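Local coordinates for protein tyrocidine synthetase 3 (Brevibacillus brevis, PDB 2JGP) that forms part of a nonribosomal peptide synthetase, pairing a peptidyl carrier domain with a condensation domain that probably forms a peptide bond during tyrocidine biosynthesis, at residues G116-P122 with V191-D195; A139-L143 with E236-Y241; L201-S205 with L216-H221. All coordinates share one frame; numbering follows the deposited sequence.

Contact 1: G116-P122 with V191-D195; sequences GISYNMP and VQPFD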
loop_
_atom_site.group_PDB
_atom_site.type_symbol
_atom_site.label_atom_id
_atom_site.label_comp_id
_atom_site.label_asym_id
_atom_site.label_seq_id
_atom_site.Cartn_x
_atom_site.Cartn_y
_atom_site.Cartn_z
ATOM N N GLY A 116 0.231 23.312 0.543
ATOM C CA GLY A 116 0.119 23.602 1.981
ATOM C C GLY A 116 0.651 22.528 2.919
ATOM O O GLY A 116 1.852 22.251 2.939
ATOM N N ILE A 117 -0.252 21.925 3.694
ATOM C CA ILE A 117 0.106 20.855 4.633
ATOM C C ILE A 117 -0.443 19.490 4.193
ATOM O O ILE A 117 -0.549 18.564 5.000
ATOM C CB ILE A 117 -0.376 21.177 6.079
ATOM C CG1 ILE A 117 -1.910 21.233 6.159
ATOM C CG2 ILE A 117 0.220 22.499 6.553
ATOM C CD1 ILE A 117 -2.444 21.409 7.564
ATOM N N SER A 118 -0.775 19.361 2.911
ATOM C CA SER A 118 -1.387 18.132 2.401
ATOM C C SER A 118 -0.451 16.920 2.439
ATOM O O SER A 118 -0.926 15.793 2.515
ATOM C CB SER A 118 -1.901 18.348 0.977
ATOM O OG SER A 118 -2.517 17.177 0.470
ATOM N N TYR A 119 0.863 17.151 2.387
ATOM C CA TYR A 119 1.847 16.066 2.493
ATOM C C TYR A 119 2.429 15.912 3.903
ATOM O O TYR A 119 3.410 15.195 4.099
ATOM C CB TYR A 119 2.983 16.256 1.488
ATOM C CG TYR A 119 2.572 16.046 0.049
ATOM C CD1 TYR A 119 2.849 17.002 -0.921
ATOM C CD2 TYR A 119 1.920 14.882 -0.345
ATOM C CE1 TYR A 119 2.475 16.805 -2.250
ATOM C CE2 TYR A 119 1.539 14.678 -1.661
ATOM C CZ TYR A 119 1.821 15.636 -2.607
ATOM O OH TYR A 119 1.442 15.425 -3.912
ATOM N N ASN A 120 1.833 16.585 4.879
ATOM C CA ASN A 120 2.195 16.355 6.272
ATOM C C ASN A 120 1.643 15.019 6.765
ATOM O O ASN A 120 0.636 14.523 6.258
ATOM C CB ASN A 120 1.694 17.492 7.159
ATOM C CG ASN A 120 2.438 18.782 6.908
ATOM O OD1 ASN A 120 2.493 19.266 5.775
ATOM N ND2 ASN A 120 3.035 19.340 7.960
ATOM N N MET A 121 2.328 14.449 7.751
ATOM C CA MET A 121 1.925 13.207 8.381
ATOM C C MET A 121 1.955 13.388 9.895
ATOM O O MET A 121 2.823 12.831 10.569
ATOM C CB MET A 121 2.897 12.094 7.993
ATOM C CG MET A 121 2.934 11.793 6.515
ATOM S SD MET A 121 4.149 10.528 6.113
ATOM C CE MET A 121 3.437 9.085 6.894
ATOM N N PRO A 122 1.027 14.190 10.437
ATOM C CA PRO A 122 1.012 14.427 11.878
ATOM C C PRO A 122 0.409 13.276 12.683
ATOM O O PRO A 122 -0.512 12.607 12.215
ATOM C CB PRO A 122 0.134 15.670 12.013
ATOM C CG PRO A 122 -0.784 15.601 10.853
ATOM C CD PRO A 122 -0.028 14.948 9.742
ATOM N N VAL A 191 0.757 21.703 12.929
ATOM C CA VAL A 191 0.898 21.126 11.598
ATOM C C VAL A 191 1.187 22.248 10.599
ATOM O O VAL A 191 0.313 23.057 10.274
ATOM C CB VAL A 191 -0.340 20.314 11.182
ATOM C CG1 VAL A 191 -0.105 19.628 9.841
ATOM C CG2 VAL A 191 -0.667 19.265 12.250
ATOM N N GLN A 192 2.430 22.285 10.128
ATOM C CA GLN A 192 2.939 23.396 9.331
ATOM C C GLN A 192 3.800 22.845 8.210
ATOM O O GLN A 192 4.313 21.728 8.320
ATOM C CB GLN A 192 3.787 24.322 10.209
ATOM C CG GLN A 192 3.008 25.122 11.245
ATOM C CD GLN A 192 2.184 26.232 10.631
ATOM O OE1 GLN A 192 2.598 26.876 9.656
ATOM N NE2 GLN A 192 1.014 26.484 11.216
ATOM N N PRO A 193 3.961 23.625 7.130
ATOM C CA PRO A 193 4.747 23.162 5.999
ATOM C C PRO A 193 6.228 22.962 6.331
ATOM O O PRO A 193 6.749 23.519 7.306
ATOM C CB PRO A 193 4.550 24.258 4.939
ATOM C CG PRO A 193 4.028 25.429 5.657
ATOM C CD PRO A 193 3.387 24.962 6.906
ATOM N N PHE A 194 6.876 22.142 5.520
ATOM C CA PHE A 194 8.295 21.868 5.646
ATOM C C PHE A 194 9.017 22.540 4.496
ATOM O O PHE A 194 8.532 22.519 3.358
ATOM C CB PHE A 194 8.554 20.363 5.568
ATOM C CG PHE A 194 8.152 19.610 6.799
ATOM C CD1 PHE A 194 6.868 19.106 6.933
ATOM C CD2 PHE A 194 9.056 19.412 7.829
ATOM C CE1 PHE A 194 6.497 18.414 8.071
ATOM C CE2 PHE A 194 8.696 18.717 8.967
ATOM C CZ PHE A 194 7.415 18.217 9.089
ATOM N N ASP A 195 10.172 23.121 4.792
ATOM C CA ASP A 195 11.109 23.534 3.763
ATOM C C ASP A 195 11.863 22.290 3.317
ATOM O O ASP A 195 12.630 21.711 4.090
ATOM C CB ASP A 195 12.084 24.581 4.304
ATOM C CG ASP A 195 13.018 25.121 3.236
ATOM O OD1 ASP A 195 13.230 24.455 2.201
ATOM O OD2 ASP A 195 13.553 26.220 3.435
HETATM O O HOH W 1 4.990 20.494 4.093
#

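Contact 2: A139-L143 with E236-Y241; sequences AFQRL and EWVQLY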
loop_
_atom_site.group_PDB
_atom_site.type_symbol
_atom_site.label_atom_id
_atom_site.label_comp_id
_atom_site.label_asym_id
_atom_site.label_seq_id
_atom_site.Cartn_x
_atom_site.Cartn_y
_atom_site.Cartn_z
ATOM N N ALA A 139 16.143 9.588 21.876
ATOM C CA ALA A 139 15.630 8.503 21.041
ATOM C C ALA A 139 15.392 8.990 19.614
ATOM O O ALA A 139 15.745 8.302 18.655
ATOM C CB ALA A 139 14.351 7.920 21.637
ATOM N N PHE A 140 14.809 10.181 19.467
ATOM C CA PHE A 140 14.611 10.772 18.139
ATOM C C PHE A 140 15.926 11.096 17.433
ATOM O O PHE A 140 16.031 10.956 16.214
ATOM C CB PHE A 140 13.733 12.028 18.218
ATOM C CG PHE A 140 12.262 11.731 18.214
ATOM C CD1 PHE A 140 11.637 11.291 17.054
ATOM C CD2 PHE A 140 11.502 11.880 19.366
ATOM C CE1 PHE A 140 10.281 11.010 17.040
ATOM C CE2 PHE A 140 10.146 11.598 19.361
ATOM C CZ PHE A 140 9.533 11.164 18.195
ATOM N N GLN A 141 16.920 11.540 18.192
ATOM C CA GLN A 141 18.233 11.840 17.629
ATOM C C GLN A 141 18.866 10.572 17.064
ATOM O O GLN A 141 19.431 10.588 15.962
ATOM C CB GLN A 141 19.136 12.488 18.683
ATOM C CG GLN A 141 18.740 13.938 18.984
ATOM C CD GLN A 141 19.536 14.565 20.117
ATOM O OE1 GLN A 141 19.764 15.773 20.124
ATOM N NE2 GLN A 141 19.956 13.755 21.074
ATOM N N ARG A 142 18.742 9.475 17.808
ATOM C CA ARG A 142 19.207 8.170 17.337
ATOM C C ARG A 142 18.431 7.702 16.104
ATOM O O ARG A 142 19.030 7.184 15.168
ATOM C CB ARG A 142 19.126 7.121 18.450
ATOM C CG ARG A 142 20.201 7.276 19.524
ATOM C CD ARG A 142 20.264 6.058 20.432
ATOM N NE ARG A 142 21.459 6.057 21.277
ATOM C CZ ARG A 142 21.624 6.792 22.376
ATOM N NH1 ARG A 142 20.673 7.622 22.798
ATOM N NH2 ARG A 142 22.759 6.704 23.062
ATOM N N LEU A 143 17.111 7.898 16.100
ATOM C CA LEU A 143 16.281 7.550 14.937
ATOM C C LEU A 143 16.737 8.295 13.696
ATOM O O LEU A 143 16.834 7.713 12.612
ATOM C CB LEU A 143 14.801 7.879 15.175
ATOM C CG LEU A 143 13.921 6.907 15.965
ATOM C CD1 LEU A 143 12.494 7.450 15.964
ATOM C CD2 LEU A 143 13.960 5.501 15.375
ATOM N N GLU A 236 10.400 1.644 16.901
ATOM C CA GLU A 236 11.827 1.814 17.164
ATOM C C GLU A 236 12.108 2.930 18.163
ATOM O O GLU A 236 13.086 2.863 18.905
ATOM C CB GLU A 236 12.592 2.040 15.862
ATOM C CG GLU A 236 12.567 0.823 14.953
ATOM C CD GLU A 236 13.519 0.928 13.792
ATOM O OE1 GLU A 236 14.090 2.013 13.584
ATOM O OE2 GLU A 236 13.691 -0.082 13.078
ATOM N N TRP A 237 11.253 3.952 18.183
ATOM C CA TRP A 237 11.357 5.010 19.184
ATOM C C TRP A 237 11.172 4.419 20.588
ATOM O O TRP A 237 11.959 4.694 21.497
ATOM C CB TRP A 237 10.321 6.111 18.931
ATOM C CG TRP A 237 10.397 7.195 19.954
ATOM C CD1 TRP A 237 11.250 8.254 19.958
ATOM C CD2 TRP A 237 9.617 7.300 21.153
ATOM N NE1 TRP A 237 11.047 9.022 21.082
ATOM C CE2 TRP A 237 10.049 8.458 21.831
ATOM C CE3 TRP A 237 8.593 6.529 21.717
ATOM C CZ2 TRP A 237 9.493 8.866 23.045
ATOM C CZ3 TRP A 237 8.037 6.939 22.926
ATOM C CH2 TRP A 237 8.491 8.097 23.574
ATOM N N VAL A 238 10.132 3.600 20.745
ATOM C CA VAL A 238 9.848 2.902 22.002
ATOM C C VAL A 238 11.020 2.021 22.439
ATOM O O VAL A 238 11.400 2.018 23.616
ATOM C CB VAL A 238 8.569 2.027 21.875
ATOM C CG1 VAL A 238 8.437 1.065 23.051
ATOM C CG2 VAL A 238 7.334 2.913 21.763
ATOM N N GLN A 239 11.584 1.277 21.492
ATOM C CA GLN A 239 12.745 0.424 21.760
ATOM C C GLN A 239 13.978 1.245 22.151
ATOM O O GLN A 239 14.651 0.930 23.135
ATOM C CB GLN A 239 13.064 -0.451 20.541
ATOM C CG GLN A 239 12.094 -1.605 20.331
ATOM C CD GLN A 239 12.309 -2.315 19.005
ATOM O OE1 GLN A 239 11.977 -1.785 17.945
ATOM N NE2 GLN A 239 12.864 -3.520 19.058
ATOM N N LEU A 240 14.262 2.294 21.379
ATOM C CA LEU A 240 15.412 3.169 21.646
ATOM C C LEU A 240 15.307 3.891 22.989
ATOM O O LEU A 240 16.308 4.030 23.695
ATOM C CB LEU A 240 15.597 4.190 20.520
ATOM C CG LEU A 240 16.127 3.617 19.201
ATOM C CD1 LEU A 240 15.942 4.627 18.068
ATOM C CD2 LEU A 240 17.586 3.183 19.326
ATOM N N TYR A 241 14.100 4.341 23.339
ATOM C CA TYR A 241 13.851 4.953 24.648
ATOM C C TYR A 241 14.196 3.989 25.790
ATOM O O TYR A 241 14.693 4.412 26.835
ATOM C CB TYR A 241 12.392 5.408 24.768
ATOM C CG TYR A 241 12.087 6.194 26.032
ATOM C CD1 TYR A 241 12.089 7.589 26.029
ATOM C CD2 TYR A 241 11.795 5.542 27.232
ATOM C CE1 TYR A 241 11.811 8.313 27.187
ATOM C CE2 TYR A 241 11.517 6.256 28.390
ATOM C CZ TYR A 241 11.525 7.642 28.361
ATOM O OH TYR A 241 11.246 8.353 29.510
#

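Contact 3: L201-S205 with L216-H221; sequences LIRVS and LFTDMH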
loop_
_atom_site.group_PDB
_atom_site.type_symbol
_atom_site.label_atom_id
_atom_site.label_comp_id
_atom_site.label_asym_id
_atom_site.label_seq_id
_atom_site.Cartn_x
_atom_site.Cartn_y
_atom_site.Cartn_z
ATOM N N LEU A 201 13.421 16.380 7.921
ATOM C CA LEU A 201 12.011 16.634 7.631
ATOM C C LEU A 201 11.107 15.917 8.638
ATOM O O LEU A 201 10.122 15.273 8.272
ATOM C CB LEU A 201 11.679 16.228 6.196
ATOM C CG LEU A 201 12.449 17.059 5.170
ATOM C CD1 LEU A 201 12.433 16.402 3.806
ATOM C CD2 LEU A 201 11.892 18.485 5.113
ATOM N N ILE A 202 11.462 16.041 9.912
ATOM C CA ILE A 202 10.647 15.540 11.005
ATOM C C ILE A 202 10.764 16.551 12.127
ATOM O O ILE A 202 11.838 17.125 12.343
ATOM C CB ILE A 202 11.089 14.125 11.471
ATOM C CG1 ILE A 202 10.181 13.614 12.598
ATOM C CG2 ILE A 202 12.545 14.123 11.925
ATOM C CD1 ILE A 202 10.284 12.109 12.860
ATOM N N ARG A 203 9.654 16.794 12.817
ATOM C CA ARG A 203 9.660 17.681 13.977
ATOM C C ARG A 203 8.818 17.075 15.088
ATOM O O ARG A 203 7.890 16.298 14.837
ATOM C CB ARG A 203 9.195 19.098 13.621
ATOM C CG ARG A 203 7.951 19.192 12.759
ATOM C CD ARG A 203 7.523 20.649 12.576
ATOM N NE ARG A 203 8.328 21.368 11.582
ATOM C CZ ARG A 203 7.885 21.840 10.416
ATOM N NH1 ARG A 203 6.619 21.702 10.052
ATOM N NH2 ARG A 203 8.719 22.468 9.600
ATOM N N VAL A 204 9.184 17.407 16.320
ATOM C CA VAL A 204 8.571 16.799 17.487
ATOM C C VAL A 204 8.326 17.870 18.545
ATOM O O VAL A 204 9.209 18.678 18.835
ATOM C CB VAL A 204 9.469 15.677 18.054
ATOM C CG1 VAL A 204 8.800 14.980 19.246
ATOM C CG2 VAL A 204 9.794 14.666 16.964
ATOM N N SER A 205 7.111 17.881 19.092
ATOM C CA SER A 205 6.780 18.703 20.249
ATOM C C SER A 205 6.296 17.794 21.375
ATOM O O SER A 205 5.427 16.946 21.164
ATOM C CB SER A 205 5.703 19.732 19.903
ATOM O OG SER A 205 6.185 20.694 18.978
ATOM N N LEU A 216 2.688 13.717 22.925
ATOM C CA LEU A 216 3.799 13.751 21.980
ATOM C C LEU A 216 3.259 14.038 20.591
ATOM O O LEU A 216 2.538 13.225 20.017
ATOM C CB LEU A 216 4.557 12.421 21.977
ATOM C CG LEU A 216 5.840 12.352 21.142
ATOM C CD1 LEU A 216 6.897 13.308 21.703
ATOM C CD2 LEU A 216 6.367 10.928 21.107
ATOM N N PHE A 217 3.615 15.199 20.053
ATOM C CA PHE A 217 3.244 15.562 18.693
ATOM C C PHE A 217 4.426 15.327 17.765
ATOM O O PHE A 217 5.516 15.842 18.008
ATOM C CB PHE A 217 2.815 17.030 18.628
ATOM C CG PHE A 217 2.654 17.542 17.228
ATOM C CD1 PHE A 217 1.449 17.397 16.559
ATOM C CD2 PHE A 217 3.719 18.162 16.571
ATOM C CE1 PHE A 217 1.303 17.857 15.249
ATOM C CE2 PHE A 217 3.575 18.625 15.266
ATOM C CZ PHE A 217 2.367 18.470 14.606
ATOM N N THR A 218 4.202 14.564 16.700
ATOM C CA THR A 218 5.237 14.283 15.711
ATOM C C THR A 218 4.685 14.577 14.321
ATOM O O THR A 218 3.525 14.286 14.032
ATOM C CB THR A 218 5.711 12.816 15.793
ATOM O OG1 THR A 218 6.179 12.530 17.123
ATOM C CG2 THR A 218 6.833 12.549 14.791
ATOM N N ASP A 219 5.505 15.182 13.470
ATOM C CA ASP A 219 5.111 15.448 12.089
ATOM C C ASP A 219 6.317 15.229 11.194
ATOM O O ASP A 219 7.457 15.431 11.613
ATOM C CB ASP A 219 4.576 16.870 11.940
ATOM C CG ASP A 219 3.770 17.076 10.660
ATOM O OD1 ASP A 219 3.668 16.151 9.824
ATOM O OD2 ASP A 219 3.217 18.183 10.503
ATOM N N MET A 220 6.056 14.791 9.968
ATOM C CA MET A 220 7.115 14.576 8.997
ATOM C C MET A 220 6.516 14.705 7.622
ATOM O O MET A 220 5.288 14.657 7.466
ATOM C CB MET A 220 7.783 13.204 9.192
ATOM C CG MET A 220 6.907 11.993 8.892
ATOM S SD MET A 220 7.569 10.435 9.554
ATOM C CE MET A 220 7.010 10.527 11.258
ATOM N N HIS A 221 7.379 14.893 6.629
ATOM C CA HIS A 221 6.921 15.121 5.278
ATOM C C HIS A 221 6.795 13.790 4.538
ATOM O O HIS A 221 7.651 12.923 4.667
ATOM C CB HIS A 221 7.867 16.060 4.540
ATOM C CG HIS A 221 7.282 16.613 3.282
ATOM N ND1 HIS A 221 7.381 15.964 2.071
ATOM C CD2 HIS A 221 6.552 17.730 3.053
ATOM C CE1 HIS A 221 6.758 16.667 1.145
ATOM N NE2 HIS A 221 6.246 17.744 1.714
HETATM O O HOH W 2 4.205 20.312 11.391
#

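Contact 1: G116-P122 with V191-D195
The phenyl ring of Phe194 meets the side-chain amide of Asn120 obliquely: the two planes are turned 40° apart, and Asn120 ND2 comes within 3.6 Å of Phe194 CE1. At the ring's edge, in its plane, sits an ordered water, and Arg203 makes a cation-pi contact with the same ring. The amide has its own in-plane partner, because Asn120 ND2 donates to Gln192 O at 2.7 Å in a fairly straight bond (158° at the hydrogen). The donor stands well above the carbonyl plane of Gln192 instead of lying on a lone pair. ND2 also bonds to the carboxylate of Asp219, so two acceptors fix the rotation of the amide. Its other end, Asn120 OD1, is reached by the water at a long 3.3 Å, and this water accepts from Phe194 N at 2.9 Å. Beside the amide, Val191 holds CG1 trans to its backbone N (chi1 -175°), which sets that methyl 3.7 Å from Ile117 CD1 and leaves CG2 3.7 Å from Pro122 CB; both neighbours cross it at about a right angle. The other branch of Ile117 serves a different partner, CG2 resting 4.0 Å from Pro193 CD. Ile117 and Asn120 are brought together by a type I beta turn, closed by Asn120 N on Ile117 O. This surface patch joins two loops of the condensation domain; backbone bonds from Tyr119 to His222 and from Met121 to Met220 set the turn against the start of the HHxxxDG signature characteristic of this family's active site.

Contact 2: A139-L143 with E236-Y241
Ala139 places its methyl group against the indole of Trp237, CB lying 3.5 Å from Trp237 CD1, and also faces CB of Leu240. The small side chain suits the place where helices 133-146 and 227-241 draw together: the axes of the two short segments pass 9.1 Å apart at 120° between their directions. Phe140 follows with its ring, one face of which receives Trp237 CD1 toward the rim. The planes are 39° apart, neither a stack nor edge-to-face, and Phe140 CE2 comes to 3.2 Å from Trp237 NE1. Trp237 keeps its CG trans to its own backbone N (chi1 179°), which brings the five-membered ring into this position, where NE1 also makes a weak hydrogen bond to Val136 O. Nearly a turn after Ala139, Arg142 adds only aliphatic contact, its CB 4.1 Å from Leu240 CD1. Leu143 then splits its branches: CD1 meets the indole near its plane and lies 3.9 Å from Trp237 CB, while CD2 presses on Leu240 CD1 at 3.5 Å, tighter than usual for two methyls, and touches Glu236 CB. The carboxylate of Glu236 has its partners outside the pair, His147 and, through a salt bridge, Arg146. Shape and burial of carbon surfaces therefore hold the two segments together, with the polar ends of Glu236 and Trp237 satisfied by other residues at or near helix 133-146.

Contact 3: L201-S205 with L216-H221
Asp219 O takes two donors from the facing strand: Arg203 N at 2.9 Å, with 165° at the hydrogen, and the weaker CA-H of Ile202, its CA 3.2 Å away. This pattern belongs to the antiparallel beta hairpin of strands 202-210 and 213-220, inside the five-stranded mixed sheet of the condensation domain. Arg203 with Asp219 and Ser205 with Phe217 form hydrogen-bonded pairs; Ile202 with Met220 and Val204 with Thr218 form the non-hydrogen-bonded ones. Just beyond the strands, His221 N reaches Leu201 O at a longer 3.2 Å, carrying the ladder up to the first histidine of the HHxxxDG signature. The face of Ile202 and Val204 is mostly apolar, with Thr218 among them. Ile202 and Met220 extend in parallel from the sheet, Ile202 CD1 4.0 Å from Met220 CE, and Val204 CG1 meets Leu216 CD1 at 3.5 Å. The opposite face is more polar. There the bent Arg203 chain holds its guanidinium 85° from the plane of the Asp219 carboxylate, the charged groups not touching. Asp219 OD2 takes Asn120 ND2 and OD1 takes Met121 N, whereas Arg203 NH2 bonds to Pro193 O; a water lies in the guanidinium plane, 3.1 Å from Arg203 NH1.

How the contacts relate
Contact 3 is the middle member of the set. Contact 1, its centre about 10 Å away, meets the hairpin in two ways: its side chains and the carbonyls of 191-195 engage the polar face, where Gln192 O lies 2.9 Å from Arg203 NH1 in a weak hydrogen bond, while the backbone of 116-122 runs along the edge of strand 213-220. Contact 2, with its centre about 14 Å from that of contact 3, lies against the apolar face, where Phe140 CE2 comes within 3.6 Å of Val204 CG1. Contacts 1 and 2 do not touch; their centres are about 22 Å apart. The HHxxxDG signature lies at the turn from strand 213-220 into helix 227-241.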